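PDB 5VU3: competence damage-inducible protein A from Enterobacter cloacae subsp. cloacae, which is of unknown function but belongs to the CinA (competence-damaged protein) family, some relatives of which are nicotinamide-nucleotide amidases. Local coordinates for residues V128-N133 / S141-S146. Residues are numbered along the deposited sequence; the frame is centred on the assembly and turned at random.
Sequences VCFAWN and SRVLFS
The carbonyl O of S141 takes two contacts from consecutive residues of the neighbouring strand: F130 N donates a hydrogen bond to it at 2.9 Å, and C129 CA adds a CA-H...O contact at 3.3 Å. S141 N returns a bond to F130 O, more bent at its hydrogen (151°), which completes the hydrogen-bonded pair F130/S141. Two positions along, V128 and V143 form the second such pair; V128 N bonds to V143 O at 2.7 Å, and V143 N bonds back to V128 O. C129 and R142 sit between them as the non-hydrogen-bonded pair. This is the antiparallel hairpin of strands 127-134 and 137-144 at one edge of the mixed five-stranded sheet, with 137-144 outermost within the chain and strand 106-112 on the other side of 127-134. The face carrying V128, F130, S141 and V143 lies under helix 149-167. S141 OG, set between its own backbone N and carbonyl carbon (chi1 64°), comes to the edge of the W132 indole, 3.2 Å from CH2, and is hydrogen-bonded to Y159 OH of that helix; W132 NE1 is held by S160 O. F130 and F145 meet at their outer ring edges, F130 CZ 3.7 Å from F145 CE2. V128 CG2 also comes to the F145 edge, at 3.8 Å from CD2, and V143 CG1 lies over one face of that ring, whereas V143 CG2 packs obliquely against F130 CE1. On the reverse face the R142 side chain turns at chi3 (-78°) and brings its guanidinium over C129 SG, which lies 4.0 Å from CZ and toward the rim of the group.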
loop_
_atom_site.group_PDB
_atom_site.type_symbol
_atom_site.label_atom_id
_atom_site.label_comp_id
_atom_site.label_asym_id
_atom_site.label_seq_id
_atom_site.Cartn_x
_atom_site.Cartn_y
_atom_site.Cartn_z
ATOM N N VAL A 128 10.383 -8.285 13.366
ATOM C CA VAL A 128 9.072 -7.899 12.848
ATOM C C VAL A 128 7.985 -8.609 13.646
ATOM O O VAL A 128 8.066 -9.822 13.864
ATOM C CB VAL A 128 8.938 -8.233 11.347
ATOM C CG1 VAL A 128 7.645 -7.685 10.798
ATOM C CG2 VAL A 128 10.136 -7.684 10.553
ATOM N N CYS A 129 6.957 -7.865 14.061
ATOM C CA CYS A 129 5.783 -8.455 14.694
ATOM C C CYS A 129 4.593 -8.491 13.740
ATOM O O CYS A 129 4.433 -7.632 12.868
ATOM C CB CYS A 129 5.391 -7.711 15.975
ATOM S SG CYS A 129 6.646 -7.750 17.267
ATOM N N PHE A 130 3.750 -9.503 13.926
ATOM C CA PHE A 130 2.615 -9.772 13.055
ATOM C C PHE A 130 1.361 -9.951 13.891
ATOM O O PHE A 130 1.416 -10.523 14.980
ATOM C CB PHE A 130 2.846 -11.049 12.225
ATOM C CG PHE A 130 4.054 -10.985 11.338
ATOM C CD1 PHE A 130 5.310 -11.276 11.831
ATOM C CD2 PHE A 130 3.925 -10.632 10.002
ATOM C CE1 PHE A 130 6.428 -11.211 11.008
ATOM C CE2 PHE A 130 5.032 -10.561 9.180
ATOM C CZ PHE A 130 6.281 -10.858 9.677
ATOM N N ALA A 131 0.232 -9.470 13.378
ATOM C CA ALA A 131 -1.069 -9.783 13.949
ATOM C C ALA A 131 -1.995 -10.257 12.837
ATOM O O ALA A 131 -2.028 -9.673 11.746
ATOM C CB ALA A 131 -1.692 -8.577 14.678
ATOM N N TRP A 132 -2.739 -11.324 13.118
ATOM C CA TRP A 132 -3.812 -11.785 12.247
ATOM C C TRP A 132 -5.098 -11.756 13.060
ATOM O O TRP A 132 -5.220 -12.476 14.055
ATOM C CB TRP A 132 -3.547 -13.197 11.709
ATOM C CG TRP A 132 -2.238 -13.395 10.969
ATOM C CD1 TRP A 132 -2.043 -13.351 9.614
ATOM C CD2 TRP A 132 -0.957 -13.698 11.546
ATOM N NE1 TRP A 132 -0.718 -13.599 9.316
ATOM C CE2 TRP A 132 -0.036 -13.824 10.484
ATOM C CE3 TRP A 132 -0.502 -13.887 12.856
ATOM C CZ2 TRP A 132 1.314 -14.111 10.697
ATOM C CZ3 TRP A 132 0.839 -14.173 13.063
ATOM C CH2 TRP A 132 1.728 -14.288 11.989
ATOM N N ASN A 133 -6.037 -10.911 12.653
ATOM C CA ASN A 133 -7.352 -10.816 13.275
ATOM C C ASN A 133 -8.347 -11.465 12.321
ATOM O O ASN A 133 -8.577 -10.962 11.215
ATOM C CB ASN A 133 -7.712 -9.358 13.572
ATOM C CG ASN A 133 -9.044 -9.213 14.277
ATOM O OD1 ASN A 133 -10.000 -9.915 13.959
ATOM N ND2 ASN A 133 -9.123 -8.279 15.225
ATOM N N SER A 141 2.682 -12.862 16.385
ATOM C CA SER A 141 3.987 -13.501 16.463
ATOM C C SER A 141 5.076 -12.445 16.372
ATOM O O SER A 141 4.848 -11.315 15.931
ATOM C CB SER A 141 4.172 -14.542 15.355
ATOM O OG SER A 141 4.143 -13.914 14.096
ATOM N N ARG A 142 6.273 -12.841 16.790
ATOM C CA ARG A 142 7.456 -11.993 16.771
ATOM C C ARG A 142 8.558 -12.774 16.073
ATOM O O ARG A 142 8.886 -13.884 16.497
ATOM C CB ARG A 142 7.877 -11.608 18.195
ATOM C CG ARG A 142 9.194 -10.859 18.272
ATOM C CD ARG A 142 9.582 -10.598 19.723
ATOM N NE ARG A 142 8.826 -9.485 20.284
ATOM C CZ ARG A 142 9.237 -8.220 20.263
ATOM N NH1 ARG A 142 10.406 -7.909 19.714
ATOM N NH2 ARG A 142 8.479 -7.266 20.795
ATOM N N VAL A 143 9.108 -12.213 14.996
ATOM C CA VAL A 143 10.043 -12.934 14.137
ATOM C C VAL A 143 11.291 -12.093 13.915
ATOM O O VAL A 143 11.214 -10.866 13.787
ATOM C CB VAL A 143 9.406 -13.303 12.781
ATOM C CG1 VAL A 143 10.378 -14.119 11.931
ATOM C CG2 VAL A 143 8.102 -14.065 12.980
ATOM N N LEU A 144 12.446 -12.756 13.876
ATOM C CA LEU A 144 13.691 -12.135 13.452
ATOM C C LEU A 144 14.058 -12.688 12.082
ATOM O O LEU A 144 14.287 -13.894 11.946
ATOM C CB LEU A 144 14.814 -12.403 14.449
ATOM C CG LEU A 144 16.177 -11.911 13.967
ATOM C CD1 LEU A 144 16.212 -10.391 14.003
ATOM C CD2 LEU A 144 17.303 -12.489 14.814
ATOM N N PHE A 145 14.118 -11.809 11.083
ATOM C CA PHE A 145 14.516 -12.165 9.723
ATOM C C PHE A 145 15.960 -11.745 9.460
ATOM O O PHE A 145 16.396 -10.672 9.894
ATOM C CB PHE A 145 13.611 -11.489 8.695
ATOM C CG PHE A 145 12.173 -11.911 8.765
ATOM C CD1 PHE A 145 11.752 -13.085 8.153
ATOM C CD2 PHE A 145 11.235 -11.122 9.429
ATOM C CE1 PHE A 145 10.425 -13.476 8.206
ATOM C CE2 PHE A 145 9.907 -11.501 9.487
ATOM C CZ PHE A 145 9.499 -12.684 8.875
ATOM N N SER A 146 16.688 -12.569 8.710
ATOM C CA SER A 146 18.053 -12.234 8.328
ATOM C C SER A 146 18.069 -11.393 7.051
ATOM O O SER A 146 17.086 -11.323 6.307
ATOM C CB SER A 146 18.885 -13.504 8.117
ATOM O OG SER A 146 18.459 -14.197 6.951
#